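Local atomic coordinates of ribokinase RBSK (Mycobacterium tuberculosis, PDB entry 3GO6), a protein that probably phosphorylates D-ribose at O-5, using ATP together with magnesium, to give D-ribose 5-phosphate. Residues A[150-155]-A[176-181]; A[26-31]-A[129-134]; A[184-189]-A[204-209]. One frame throughout, in Å; residues are numbered along the deposited sequence.

Interaction 1 of 3, residues A[150-155]-A[176-181]; sequences QLEIPV and ASPAGQ. With RIB (alpha-D-ribofuranose), chain C.
Leu151 directs its side chain into the bend of residues 176-181, where CD1 lies 3.8 Å from Ala176 CA and CB lies 4.0 Å from Pro178 CD. With CG anti to the carbonyl carbon (chi1 -47°), the branch runs back past the Ser177 carbonyl. That carbonyl accepts the bond from the backbone, Leu151 N to Ser177 O at 3.0 Å, with the donor tilted 34° from its plane. The peptide bond before Pro178 is cis, and the ring sets CD 3.5 Å from Leu151 C. Both segments leave neighbouring parallel strands, 146-149 and 171-175, at the C-terminal edge of the central sheet, the edge where the PfkB kinase fold places its sugar site. Glu152 crosses the Pro178 ring at about a right angle, CG 3.8 Å from CD, and its extended chain carries the carboxylate on to the ribose. There OE2 accepts a hydrogen bond from ribose O1 at 2.5 Å, while OE1 is held by Ser27 OG and Asn29 ND2. Val155, next to Pro154 at the N-cap position of helix 155-167, sets CG2 3.5 Å from Gln181 CB. Leu47 of the second subunit packs on Pro178 and Gln181.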
loop_
_atom_site.group_PDB
_atom_site.type_symbol
_atom_site.label_atom_id
_atom_site.label_comp_id
_atom_site.label_asym_id
_atom_site.label_seq_id
_atom_site.Cartn_x
_atom_site.Cartn_y
_atom_site.Cartn_z
ATOM N N GLN A 150 -6.719 -20.439 -8.938
ATOM C CA GLN A 150 -6.188 -19.267 -9.660
ATOM C C GLN A 150 -4.676 -19.338 -9.574
ATOM O O GLN A 150 -4.134 -20.311 -9.048
ATOM C CB GLN A 150 -6.678 -17.903 -9.100
ATOM C CG GLN A 150 -8.065 -17.933 -8.426
ATOM C CD GLN A 150 -8.029 -18.637 -7.054
ATOM O OE1 GLN A 150 -7.004 -18.615 -6.371
ATOM N NE2 GLN A 150 -9.139 -19.258 -6.664
ATOM N N LEU A 151 -3.999 -18.316 -10.094
ATOM C CA LEU A 151 -2.582 -18.444 -10.387
ATOM C C LEU A 151 -1.647 -17.552 -9.568
ATOM O O LEU A 151 -0.497 -17.327 -9.980
ATOM C CB LEU A 151 -2.345 -18.278 -11.907
ATOM C CG LEU A 151 -3.265 -19.054 -12.877
ATOM C CD1 LEU A 151 -2.918 -18.752 -14.333
ATOM C CD2 LEU A 151 -3.211 -20.557 -12.627
ATOM N N GLU A 152 -2.098 -17.063 -8.403
ATOM C CA GLU A 152 -1.167 -16.359 -7.498
ATOM C C GLU A 152 -0.331 -17.350 -6.675
ATOM O O GLU A 152 0.781 -17.029 -6.233
ATOM C CB GLU A 152 -1.894 -15.387 -6.558
ATOM C CG GLU A 152 -2.746 -14.308 -7.275
ATOM C CD GLU A 152 -3.392 -13.322 -6.278
ATOM O OE1 GLU A 152 -3.344 -13.565 -5.035
ATOM O OE2 GLU A 152 -3.914 -12.285 -6.733
ATOM N N ILE A 153 -0.880 -18.543 -6.465
ATOM C CA ILE A 153 -0.143 -19.656 -5.882
ATOM C C ILE A 153 0.721 -20.298 -7.010
ATOM O O ILE A 153 0.509 -19.999 -8.190
ATOM C CB ILE A 153 -1.137 -20.699 -5.313
ATOM C CG1 ILE A 153 -2.092 -21.207 -6.426
ATOM C CG2 ILE A 153 -1.928 -20.088 -4.139
ATOM C CD1 ILE A 153 -2.914 -22.457 -6.051
ATOM N N PRO A 154 1.684 -21.178 -6.654
ATOM C CA PRO A 154 2.466 -21.863 -7.696
ATOM C C PRO A 154 1.565 -22.584 -8.702
ATOM O O PRO A 154 0.630 -23.287 -8.305
ATOM C CB PRO A 154 3.298 -22.878 -6.900
ATOM C CG PRO A 154 3.461 -22.215 -5.525
ATOM C CD PRO A 154 2.103 -21.578 -5.288
ATOM N N VAL A 155 1.830 -22.408 -9.997
ATOM C CA VAL A 155 1.016 -23.101 -11.004
ATOM C C VAL A 155 1.089 -24.625 -10.813
ATOM O O VAL A 155 0.098 -25.324 -11.007
ATOM C CB VAL A 155 1.336 -22.663 -12.465
ATOM C CG1 VAL A 155 0.387 -23.370 -13.447
ATOM C CG2 VAL A 155 1.152 -21.156 -12.608
ATOM N N ALA A 176 -7.791 -17.939 -14.799
ATOM C CA ALA A 176 -6.454 -17.754 -15.384
ATOM C C ALA A 176 -5.898 -16.354 -15.118
ATOM O O ALA A 176 -5.666 -15.580 -16.044
ATOM C CB ALA A 176 -6.491 -18.042 -16.913
ATOM N N SER A 177 -5.671 -16.044 -13.840
ATOM C CA SER A 177 -5.240 -14.724 -13.419
ATOM C C SER A 177 -4.311 -14.913 -12.208
ATOM O O SER A 177 -4.635 -15.695 -11.316
ATOM C CB SER A 177 -6.475 -13.896 -13.039
ATOM O OG SER A 177 -6.154 -12.569 -12.664
ATOM N N PRO A 178 -3.144 -14.236 -12.187
ATOM C CA PRO A 178 -2.630 -13.319 -13.206
ATOM C C PRO A 178 -2.110 -14.080 -14.413
ATOM O O PRO A 178 -1.862 -15.285 -14.315
ATOM C CB PRO A 178 -1.447 -12.641 -12.525
ATOM C CG PRO A 178 -1.390 -13.181 -11.128
ATOM C CD PRO A 178 -2.213 -14.387 -11.054
ATOM N N ALA A 179 -1.955 -13.365 -15.527
ATOM C CA ALA A 179 -1.317 -13.885 -16.744
ATOM C C ALA A 179 0.206 -13.990 -16.569
ATOM O O ALA A 179 0.756 -13.514 -15.573
ATOM C CB ALA A 179 -1.658 -12.968 -17.926
ATOM N N GLY A 180 0.890 -14.622 -17.525
ATOM C CA GLY A 180 2.356 -14.663 -17.529
ATOM C C GLY A 180 3.030 -15.595 -16.542
ATOM O O GLY A 180 4.225 -15.470 -16.283
ATOM N N GLN A 181 2.296 -16.549 -15.993
ATOM C CA GLN A 181 2.898 -17.495 -15.063
ATOM C C GLN A 181 3.717 -18.599 -15.781
ATOM O O GLN A 181 3.949 -18.508 -16.999
ATOM C CB GLN A 181 1.843 -18.039 -14.092
ATOM C CG GLN A 181 1.227 -16.941 -13.183
ATOM C CD GLN A 181 2.275 -16.013 -12.592
ATOM O OE1 GLN A 181 2.437 -14.863 -13.034
ATOM N NE2 GLN A 181 2.993 -16.501 -11.590
HETATM O O5 RIB C . -9.353 -9.827 -7.477
HETATM C C5 RIB C . -8.975 -8.929 -6.410
HETATM C C4 RIB C . -7.975 -9.646 -5.485
HETATM O O4 RIB C . -6.730 -9.796 -6.198
HETATM C C3 RIB C . -7.614 -8.846 -4.245
HETATM O O3 RIB C . -8.351 -9.225 -3.056
HETATM C C2 RIB C . -6.115 -9.037 -4.102
HETATM O O2 RIB C . -5.773 -9.666 -2.862
HETATM C C1 RIB C . -5.635 -9.843 -5.300
HETATM O O1 RIB C . -5.396 -11.216 -4.965
#

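Interaction 2 of 3, residues A[26-31]-A[129-134]; sequences GSVNMD and GANAHL. With RIB (alpha-D-ribofuranose), chain C.
The side-chain amides of Asn131 and Asn29 meet with their planes turned 90° apart. Val28 O lies practically in the plane of the Asn131 amide, on the side of ND2, and receives a nearly straight hydrogen bond from ND2 at 3.0 Å. Val28 N approaches the same amide from above its carbonyl plane, 39° out of it, and donates to Asn131 OD1 at 2.8 Å. One asparagine thus binds both the N-H and the C=O of a single residue. ND2 is also hydrogen-bonded to Pro128 O; Asn29 OD1, although 2.9 Å from Asn131 ND2, sits at too poor an angle to share a hydrogen. Asn131 OD1 also takes a hydrogen from a water at 2.7 Å, which donates in turn to Gly26 O, and it comes within 3.1 Å of Ser27 CA. The Asn131 side chain, with CG anti to the carbonyl carbon (chi1 -57°), leaves a short 3-10 turn, residues 130-132, to reach across.

The segment gripped in this way leads straight into the sugar site. Asn29 ND2 donates to ribose O2 at 3.0 Å, and Asp31 receives two hydroxyls, O2 on OD1 and O3 on OD2, each pair at 2.6 Å. Asn131 is therefore a second-shell residue, fixing the backbone just ahead of two residues that bind the ribose.

Residues 29-31 open strand 29-35, which runs between strands 50-56 and 110-116 in the four-stranded sheet that forms the lid of the ribokinase fold. Val28 packs on Leu88 of helix 83-94, Ala60 of helix 58-68 and Phe79 of strand 78-79, while Leu134 reaches Ala78 and Ile153.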
loop_
_atom_site.group_PDB
_atom_site.type_symbol
_atom_site.label_atom_id
_atom_site.label_comp_id
_atom_site.label_asym_id
_atom_site.label_seq_id
_atom_site.Cartn_x
_atom_site.Cartn_y
_atom_site.Cartn_z
ATOM N N GLY A 26 -6.075 -21.690 -3.552
ATOM C CA GLY A 26 -5.661 -20.368 -4.020
ATOM C C GLY A 26 -5.127 -19.472 -2.937
ATOM O O GLY A 26 -4.689 -19.952 -1.872
ATOM N N SER A 27 -5.157 -18.169 -3.207
ATOM C CA SER A 27 -4.415 -17.212 -2.416
ATOM C C SER A 27 -5.271 -16.424 -1.438
ATOM O O SER A 27 -6.478 -16.243 -1.633
ATOM C CB SER A 27 -3.723 -16.226 -3.351
ATOM O OG SER A 27 -4.705 -15.693 -4.212
ATOM N N VAL A 28 -4.621 -15.953 -0.384
ATOM C CA VAL A 28 -5.267 -15.117 0.625
ATOM C C VAL A 28 -4.268 -14.016 0.982
ATOM O O VAL A 28 -3.117 -14.295 1.317
ATOM C CB VAL A 28 -5.772 -15.952 1.869
ATOM C CG1 VAL A 28 -4.622 -16.809 2.513
ATOM C CG2 VAL A 28 -6.494 -15.051 2.910
ATOM N N ASN A 29 -4.710 -12.758 0.873
ATOM C CA ASN A 29 -3.837 -11.592 1.005
ATOM C C ASN A 29 -4.536 -10.603 1.905
ATOM O O ASN A 29 -5.762 -10.553 1.909
ATOM C CB ASN A 29 -3.662 -10.861 -0.356
ATOM C CG ASN A 29 -3.047 -11.730 -1.433
ATOM O OD1 ASN A 29 -2.103 -12.469 -1.180
ATOM N ND2 ASN A 29 -3.592 -11.646 -2.660
ATOM N N MET A 30 -3.781 -9.794 2.637
ATOM C CA MET A 30 -4.360 -8.560 3.195
ATOM C C MET A 30 -4.320 -7.450 2.118
ATOM O O MET A 30 -3.281 -7.227 1.508
ATOM C CB MET A 30 -3.602 -8.132 4.456
ATOM C CG MET A 30 -4.253 -6.955 5.184
ATOM S SD MET A 30 -5.802 -7.398 5.998
ATOM C CE MET A 30 -5.263 -8.629 7.213
ATOM N N ASP A 31 -5.459 -6.781 1.895
ATOM C CA ASP A 31 -5.624 -5.808 0.827
ATOM C C ASP A 31 -5.533 -4.406 1.384
ATOM O O ASP A 31 -6.201 -4.079 2.374
ATOM C CB ASP A 31 -7.014 -5.942 0.176
ATOM C CG ASP A 31 -7.143 -7.164 -0.724
ATOM O OD1 ASP A 31 -6.112 -7.797 -1.036
ATOM O OD2 ASP A 31 -8.294 -7.490 -1.122
ATOM N N GLY A 129 3.823 -13.324 -0.913
ATOM C CA GLY A 129 4.244 -13.800 0.426
ATOM C C GLY A 129 4.067 -15.314 0.575
ATOM O O GLY A 129 4.508 -16.094 -0.289
ATOM N N ALA A 130 3.390 -15.729 1.641
ATOM C CA ALA A 130 3.141 -17.151 1.922
ATOM C C ALA A 130 2.469 -17.906 0.768
ATOM O O ALA A 130 2.736 -19.103 0.562
ATOM C CB ALA A 130 2.320 -17.291 3.208
ATOM N N ASN A 131 1.601 -17.226 0.011
ATOM C CA ASN A 131 0.910 -17.875 -1.110
ATOM C C ASN A 131 1.854 -18.478 -2.144
ATOM O O ASN A 131 1.522 -19.493 -2.753
ATOM C CB ASN A 131 -0.070 -16.915 -1.812
ATOM C CG ASN A 131 -1.095 -16.355 -0.866
ATOM O OD1 ASN A 131 -2.004 -17.072 -0.404
ATOM N ND2 ASN A 131 -0.931 -15.080 -0.517
ATOM N N ALA A 132 3.017 -17.854 -2.334
ATOM C CA ALA A 132 4.038 -18.355 -3.261
ATOM C C ALA A 132 4.682 -19.662 -2.780
ATOM O O ALA A 132 5.378 -20.333 -3.539
ATOM C CB ALA A 132 5.132 -17.286 -3.489
ATOM N N HIS A 133 4.436 -20.027 -1.530
ATOM C CA HIS A 133 5.015 -21.245 -0.960
ATOM C C HIS A 133 3.988 -22.319 -0.632
ATOM O O HIS A 133 4.272 -23.216 0.148
ATOM C CB HIS A 133 5.846 -20.903 0.276
ATOM C CG HIS A 133 6.893 -19.874 -0.001
ATOM N ND1 HIS A 133 8.018 -20.145 -0.756
ATOM C CD2 HIS A 133 6.947 -18.558 0.306
ATOM C CE1 HIS A 133 8.740 -19.042 -0.866
ATOM N NE2 HIS A 133 8.109 -18.063 -0.239
ATOM N N LEU A 134 2.789 -22.200 -1.198
ATOM C CA LEU A 134 1.788 -23.252 -1.076
ATOM C C LEU A 134 2.174 -24.477 -1.919
ATOM O O LEU A 134 2.235 -24.397 -3.147
ATOM C CB LEU A 134 0.389 -22.754 -1.481
ATOM C CG LEU A 134 -0.726 -23.802 -1.340
ATOM C CD1 LEU A 134 -0.984 -24.144 0.123
ATOM C CD2 LEU A 134 -2.029 -23.370 -2.029
HETATM O O5 RIB C . -9.353 -9.827 -7.477
HETATM C C5 RIB C . -8.975 -8.929 -6.410
HETATM C C4 RIB C . -7.975 -9.646 -5.485
HETATM O O4 RIB C . -6.730 -9.796 -6.198
HETATM C C3 RIB C . -7.614 -8.846 -4.245
HETATM O O3 RIB C . -8.351 -9.225 -3.056
HETATM C C2 RIB C . -6.115 -9.037 -4.102
HETATM O O2 RIB C . -5.773 -9.666 -2.862
HETATM C C1 RIB C . -5.635 -9.843 -5.300
HETATM O O1 RIB C . -5.396 -11.216 -4.965
HETATM O O HOH W 1 -2.162 -19.772 -0.669
#

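Interaction 3 of 3, residues A[184-189]-A[204-209]; sequences SSLQDL and NDWPSP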
loop_
_atom_site.group_PDB
_atom_site.type_symbol
_atom_site.label_atom_id
_atom_site.label_comp_id
_atom_site.label_asym_id
_atom_site.label_seq_id
_atom_site.Cartn_x
_atom_site.Cartn_y
_atom_site.Cartn_z
ATOM N N SER A 184 5.220 -23.824 -18.832
ATOM C CA SER A 184 5.182 -25.286 -18.927
ATOM C C SER A 184 4.080 -25.892 -18.044
ATOM O O SER A 184 3.319 -26.761 -18.498
ATOM C CB SER A 184 6.557 -25.885 -18.583
ATOM O OG SER A 184 6.517 -27.307 -18.580
ATOM N N SER A 185 4.006 -25.448 -16.789
ATOM C CA SER A 185 2.917 -25.842 -15.890
ATOM C C SER A 185 1.561 -25.378 -16.412
ATOM O O SER A 185 0.565 -26.076 -16.261
ATOM C CB SER A 185 3.123 -25.243 -14.499
ATOM O OG SER A 185 4.302 -25.734 -13.889
ATOM N N LEU A 186 1.533 -24.188 -17.007
ATOM C CA LEU A 186 0.302 -23.640 -17.580
ATOM C C LEU A 186 -0.206 -24.521 -18.701
ATOM O O LEU A 186 -1.407 -24.737 -18.825
ATOM C CB LEU A 186 0.516 -22.227 -18.130
ATOM C CG LEU A 186 0.574 -21.025 -17.190
ATOM C CD1 LEU A 186 0.864 -19.755 -17.993
ATOM C CD2 LEU A 186 -0.715 -20.872 -16.362
ATOM N N GLN A 187 0.713 -24.996 -19.546
ATOM C CA GLN A 187 0.323 -25.867 -20.653
ATOM C C GLN A 187 -0.274 -27.173 -20.150
ATOM O O GLN A 187 -1.266 -27.641 -20.697
ATOM C CB GLN A 187 1.494 -26.101 -21.606
ATOM C CG GLN A 187 1.828 -24.870 -22.430
ATOM C CD GLN A 187 3.229 -24.913 -22.998
ATOM O OE1 GLN A 187 4.060 -25.736 -22.591
ATOM N NE2 GLN A 187 3.511 -24.010 -23.928
ATOM N N ASP A 188 0.311 -27.734 -19.091
ATOM C CA ASP A 188 -0.208 -28.943 -18.463
ATOM C C ASP A 188 -1.565 -28.696 -17.812
ATOM O O ASP A 188 -2.449 -29.532 -17.897
ATOM C CB ASP A 188 0.781 -29.505 -17.429
ATOM C CG ASP A 188 2.054 -30.070 -18.073
ATOM O OD1 ASP A 188 2.075 -30.261 -19.310
ATOM O OD2 ASP A 188 3.039 -30.310 -17.339
ATOM N N LEU A 189 -1.723 -27.548 -17.151
ATOM C CA LEU A 189 -3.025 -27.211 -16.564
ATOM C C LEU A 189 -4.072 -26.967 -17.654
ATOM O O LEU A 189 -5.197 -27.442 -17.545
ATOM C CB LEU A 189 -2.914 -26.004 -15.608
ATOM C CG LEU A 189 -4.150 -25.587 -14.788
ATOM C CD1 LEU A 189 -4.787 -26.748 -14.046
ATOM C CD2 LEU A 189 -3.764 -24.477 -13.821
ATOM N N ASN A 204 -6.209 -14.316 -23.781
ATOM C CA ASN A 204 -5.182 -14.315 -24.836
ATOM C C ASN A 204 -3.898 -15.026 -24.397
ATOM O O ASN A 204 -3.255 -15.682 -25.202
ATOM C CB ASN A 204 -4.804 -12.884 -25.251
ATOM C CG ASN A 204 -5.912 -12.165 -26.001
ATOM O OD1 ASN A 204 -6.817 -12.798 -26.564
ATOM N ND2 ASN A 204 -5.840 -10.821 -26.030
ATOM N N ASP A 205 -3.525 -14.877 -23.122
ATOM C CA ASP A 205 -2.300 -15.458 -22.602
ATOM C C ASP A 205 -2.388 -16.950 -22.301
ATOM O O ASP A 205 -1.361 -17.620 -22.222
ATOM C CB ASP A 205 -1.828 -14.714 -21.343
ATOM C CG ASP A 205 -0.373 -15.011 -21.003
ATOM O OD1 ASP A 205 0.519 -14.605 -21.787
ATOM O OD2 ASP A 205 -0.110 -15.653 -19.955
ATOM N N TRP A 206 -3.596 -17.463 -22.112
ATOM C CA TRP A 206 -3.803 -18.856 -21.724
ATOM C C TRP A 206 -3.400 -19.813 -22.875
ATOM O O TRP A 206 -3.734 -19.552 -24.026
ATOM C CB TRP A 206 -5.263 -19.062 -21.345
ATOM C CG TRP A 206 -5.591 -20.395 -20.731
ATOM C CD1 TRP A 206 -6.369 -21.372 -21.271
ATOM C CD2 TRP A 206 -5.185 -20.873 -19.435
ATOM N NE1 TRP A 206 -6.453 -22.447 -20.401
ATOM C CE2 TRP A 206 -5.739 -22.159 -19.269
ATOM C CE3 TRP A 206 -4.398 -20.339 -18.408
ATOM C CZ2 TRP A 206 -5.545 -22.918 -18.107
ATOM C CZ3 TRP A 206 -4.194 -21.104 -17.257
ATOM C CH2 TRP A 206 -4.767 -22.371 -17.114
ATOM N N PRO A 207 -2.668 -20.898 -22.562
ATOM C CA PRO A 207 -2.069 -21.765 -23.615
ATOM C C PRO A 207 -3.001 -22.412 -24.659
ATOM O O PRO A 207 -2.662 -22.413 -25.851
ATOM C CB PRO A 207 -1.332 -22.837 -22.807
ATOM C CG PRO A 207 -1.032 -22.150 -21.478
ATOM C CD PRO A 207 -2.288 -21.363 -21.212
ATOM N N SER A 208 -4.126 -22.982 -24.238
ATOM C CA SER A 208 -4.985 -23.745 -25.154
ATOM C C SER A 208 -6.391 -23.759 -24.583
ATOM O O SER A 208 -6.539 -23.694 -23.359
ATOM C CB SER A 208 -4.468 -25.186 -25.309
ATOM O OG SER A 208 -4.517 -25.908 -24.077
ATOM N N PRO A 209 -7.426 -23.855 -25.453
ATOM C CA PRO A 209 -8.796 -23.706 -24.981
ATOM C C PRO A 209 -9.283 -24.876 -24.145
ATOM O O PRO A 209 -8.945 -26.031 -24.451
ATOM C CB PRO A 209 -9.628 -23.582 -26.270
ATOM C CG PRO A 209 -8.740 -23.917 -27.385
ATOM C CD PRO A 209 -7.354 -24.111 -26.905
HETATM O O HOH W 2 -2.042 -26.985 -23.378
#
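Trp206, Leu186 and Pro207 bury the greatest areas in this contact, which contains no direct hydrogen bond between the two segments. Trp206 extends its indole from the end of helix 200-205 with CG anti to the backbone N (chi1 -171°), and the six-membered part of the ring reaches the helix. Leu186 CD2 approaches it obliquely, 3.6 Å from CZ3. Leu189, one turn farther along the same side of the helix, comes to the edge instead: its CG lies near the ring plane, 4.0 Å from CH2, and the two side chains cross at about a right angle. Pro207 is wedged between the indole and the helix. Its CD stands 3.3 Å above the ring plane, offset toward the rim, while on the other side its CG touches Leu186 CB at 3.7 Å.

The helix involved, 183-192, connects the parallel strands 171-175 and 195-199 in a beta-alpha-beta unit of the central alpha/beta sheet, and Trp206 follows the short helix after the second of these strands. The indole packs against both layers, touching Val174 of strand 171-175 as well as Ala190 of the helix and Leu151.

Toward the surface the contact turns from ring packing to aliphatic and polar edges. Gln187 CG lies 3.8 Å from Pro207 CB; beyond CG its chain is extended and the residue is exposed to solvent. A water donates to Gln187 O at 2.9 Å and is hydrogen-bonded to Ser208 OG at 2.8 Å, the polar link that joins helix and loop here. Asp205 OD2 forms a salt bridge with Arg183 NH2, at the start of helix 183-192, and also accepts a hydrogen bond from Gly180 N.

In the fold
Interactions 1 and 2 are both buried and meet at the ribose, where the carboxylate of Glu152 also ties one to the other. Interaction 1 joins two loops at the edge of the central sheet by mixed packing and one backbone bond, whereas interaction 2 ties the start of the lid strand to a 3-10 turn mainly through polar bonds. Interaction 3 is buried too, but lies farther from the centre of the chain, with an apolar inside and the exposed Gln187 and a water at its outer edge. Its helix 183-192 follows the loop of interaction 1, whose Leu151 and Val155 pack against it, and Trp206 packs on Ala176. Interactions 2 and 3 do not touch.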